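DNA mismatch repair protein MutS (Thermus aquaticus, PDB 1EWQ) takes part in DNA mismatch repair, binding mismatched DNA and showing weak ATPase activity, and possibly carries out the recognition step. Local coordinates at residues T117-L121 with A131-A135. Residues are numbered along the deposited sequence; the frame is centred on the assembly and turned at random.
Sequences TPGTL and ANYLA
Leu-134 packs against Gly-119 and Thr-120 where a type I beta turn, residues 117-120, meets strand 134-139 in the RNase H-like connector domain (domain II) of MutS. The contact thus ties the exit from strand 110-116 of domain I to the first strand of the next domain. The turn is closed by Thr-120 N to Thr-117 O at 3.0 Å. Leu-134 CB rests in van der Waals contact with Gly-119 O, 3.3 Å away. With CG anti to the backbone N (chi1 168°), the isobutyl group runs on alongside Thr-120, the two chains heading in one direction. At the tip, CD2 reaches Thr-120 CG2 at 4.0 Å, while Leu-224 and Tyr-227 of helix 215-232 also pack on this leucine. The backbones come within 4.5 Å here, Gly-119 CA to Leu-134 CA, and with no side chain at Gly-119 nothing stands between them. Asn-132 approaches the same turn from the residues leading into the strand: its CB heads for the turn, and CG, anti to the backbone N (chi1 -169°), lies 3.6 Å from Pro-118 O, which brings the amide up to that carbonyl. With an alanine here, the amide is gone and Pro-118 O would probably lose its polar neighbour from segment 131-135, opening a gap beside the turn. Glu-177 OE1, on the adjacent strand 177-180, accepts a hydrogen bond from Gly-119 N and shares another with Thr-117 OG1. One water spans the two backbones, 2.6 Å from Gly-119 O and 2.8 Å from Asn-132 O.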
ATOM      1  N   THR C 117       1.645  -0.983  21.410  1.00 30.17           N
ATOM      2  CA  THR C 117       1.205   0.158  20.636  1.00 29.49           C
ATOM      3  C   THR C 117       2.428   0.661  19.882  1.00 28.81           C
ATOM      4  O   THR C 117       3.542   0.560  20.363  1.00 28.87           O
ATOM      5  CB  THR C 117       0.603   1.252  21.542  1.00 28.99           C
ATOM      6  OG1 THR C 117       1.638   1.923  22.267  1.00 28.27           O
ATOM      7  CG2 THR C 117      -0.385   0.615  22.526  1.00 28.79           C
ATOM      8  N   PRO C 118       2.227   1.216  18.690  1.00 28.57           N
ATOM      9  CA  PRO C 118       3.333   1.715  17.868  1.00 28.88           C
ATOM     10  C   PRO C 118       4.430   2.496  18.584  1.00 28.74           C
ATOM     11  O   PRO C 118       5.611   2.250  18.348  1.00 29.03           O
ATOM     12  CB  PRO C 118       2.621   2.522  16.778  1.00 28.69           C
ATOM     13  CG  PRO C 118       1.361   2.969  17.450  1.00 29.13           C
ATOM     14  CD  PRO C 118       0.935   1.746  18.220  1.00 28.66           C
ATOM     15  N   GLY C 119       4.052   3.407  19.473  1.00 28.34           N
ATOM     16  CA  GLY C 119       5.055   4.196  20.167  1.00 28.49           C
ATOM     17  C   GLY C 119       5.599   3.686  21.496  1.00 28.56           C
ATOM     18  O   GLY C 119       6.293   4.422  22.186  1.00 28.33           O
ATOM     19  N   THR C 120       5.314   2.440  21.861  1.00 28.55           N
ATOM     20  CA  THR C 120       5.805   1.914  23.134  1.00 28.32           C
ATOM     21  C   THR C 120       6.377   0.506  22.989  1.00 28.35           C
ATOM     22  O   THR C 120       6.499  -0.227  23.967  1.00 28.55           O
ATOM     23  CB  THR C 120       4.668   1.861  24.182  1.00 28.29           C
ATOM     24  OG1 THR C 120       3.667   0.934  23.748  1.00 27.51           O
ATOM     25  CG2 THR C 120       4.034   3.243  24.362  1.00 28.21           C
ATOM     26  N   LEU C 121       6.738   0.134  21.770  1.00 28.36           N
ATOM     27  CA  LEU C 121       7.269  -1.198  21.508  1.00 28.39           C
ATOM     28  C   LEU C 121       8.630  -1.463  22.148  1.00 28.99           C
ATOM     29  O   LEU C 121       9.528  -0.613  22.132  1.00 28.91           O
ATOM     30  CB  LEU C 121       7.356  -1.426  19.995  1.00 27.59           C
ATOM     31  CG  LEU C 121       6.026  -1.273  19.245  1.00 27.11           C
ATOM     32  CD1 LEU C 121       6.280  -1.388  17.738  1.00 26.14           C
ATOM     33  CD2 LEU C 121       5.013  -2.326  19.743  1.00 25.82           C
ATOM     34  N   ALA C 131      15.078   5.712  16.198  1.00 28.42           N
ATOM     35  CA  ALA C 131      14.417   5.972  17.463  1.00 27.83           C
ATOM     36  C   ALA C 131      12.921   5.824  17.229  1.00 27.65           C
ATOM     37  O   ALA C 131      12.413   6.168  16.164  1.00 27.47           O
ATOM     38  CB  ALA C 131      14.735   7.371  17.945  1.00 27.48           C
ATOM     39  N   ASN C 132      12.221   5.306  18.230  1.00 27.06           N
ATOM     40  CA  ASN C 132      10.784   5.107  18.143  1.00 26.67           C
ATOM     41  C   ASN C 132      10.170   5.930  19.275  1.00 26.30           C
ATOM     42  O   ASN C 132      10.213   5.534  20.445  1.00 25.94           O
ATOM     43  CB  ASN C 132      10.479   3.620  18.310  1.00 27.22           C
ATOM     44  CG  ASN C 132       9.061   3.281  17.972  1.00 27.63           C
ATOM     45  OD1 ASN C 132       8.282   2.877  18.840  1.00 28.20           O
ATOM     46  ND2 ASN C 132       8.705   3.442  16.704  1.00 27.67           N
ATOM     47  N   TYR C 133       9.597   7.075  18.923  1.00 25.46           N
ATOM     48  CA  TYR C 133       9.044   7.969  19.927  1.00 24.92           C
ATOM     49  C   TYR C 133       7.548   7.976  20.168  1.00 24.84           C
ATOM     50  O   TYR C 133       6.745   7.927  19.234  1.00 24.71           O
ATOM     51  CB  TYR C 133       9.423   9.430  19.629  1.00 24.18           C
ATOM     52  CG  TYR C 133      10.899   9.767  19.643  1.00 23.81           C
ATOM     53  CD1 TYR C 133      11.555  10.171  18.472  1.00 23.17           C
ATOM     54  CD2 TYR C 133      11.633   9.728  20.829  1.00 23.13           C
ATOM     55  CE1 TYR C 133      12.901  10.529  18.490  1.00 22.83           C
ATOM     56  CE2 TYR C 133      12.981  10.087  20.853  1.00 22.75           C
ATOM     57  CZ  TYR C 133      13.605  10.486  19.681  1.00 22.56           C
ATOM     58  OH  TYR C 133      14.937  10.840  19.707  1.00 22.73           O
ATOM     59  N   LEU C 134       7.203   8.056  21.449  1.00 24.76           N
ATOM     60  CA  LEU C 134       5.823   8.234  21.887  1.00 24.48           C
ATOM     61  C   LEU C 134       5.933   9.725  22.193  1.00 24.57           C
ATOM     62  O   LEU C 134       6.869  10.144  22.863  1.00 24.41           O
ATOM     63  CB  LEU C 134       5.525   7.483  23.190  1.00 23.83           C
ATOM     64  CG  LEU C 134       4.185   7.854  23.861  1.00 23.64           C
ATOM     65  CD1 LEU C 134       3.026   7.508  22.951  1.00 22.88           C
ATOM     66  CD2 LEU C 134       4.040   7.122  25.184  1.00 23.16           C
ATOM     67  N   ALA C 135       5.012  10.526  21.685  1.00 25.04           N
ATOM     68  CA  ALA C 135       5.048  11.956  21.934  1.00 25.82           C
ATOM     69  C   ALA C 135       3.784  12.402  22.666  1.00 26.42           C
ATOM     70  O   ALA C 135       2.728  11.779  22.536  1.00 26.52           O
ATOM     71  CB  ALA C 135       5.185  12.712  20.611  1.00 25.50           C
TER
HETATM   72  O   HOH W   1       8.906   4.208  22.521  1.00 27.36           O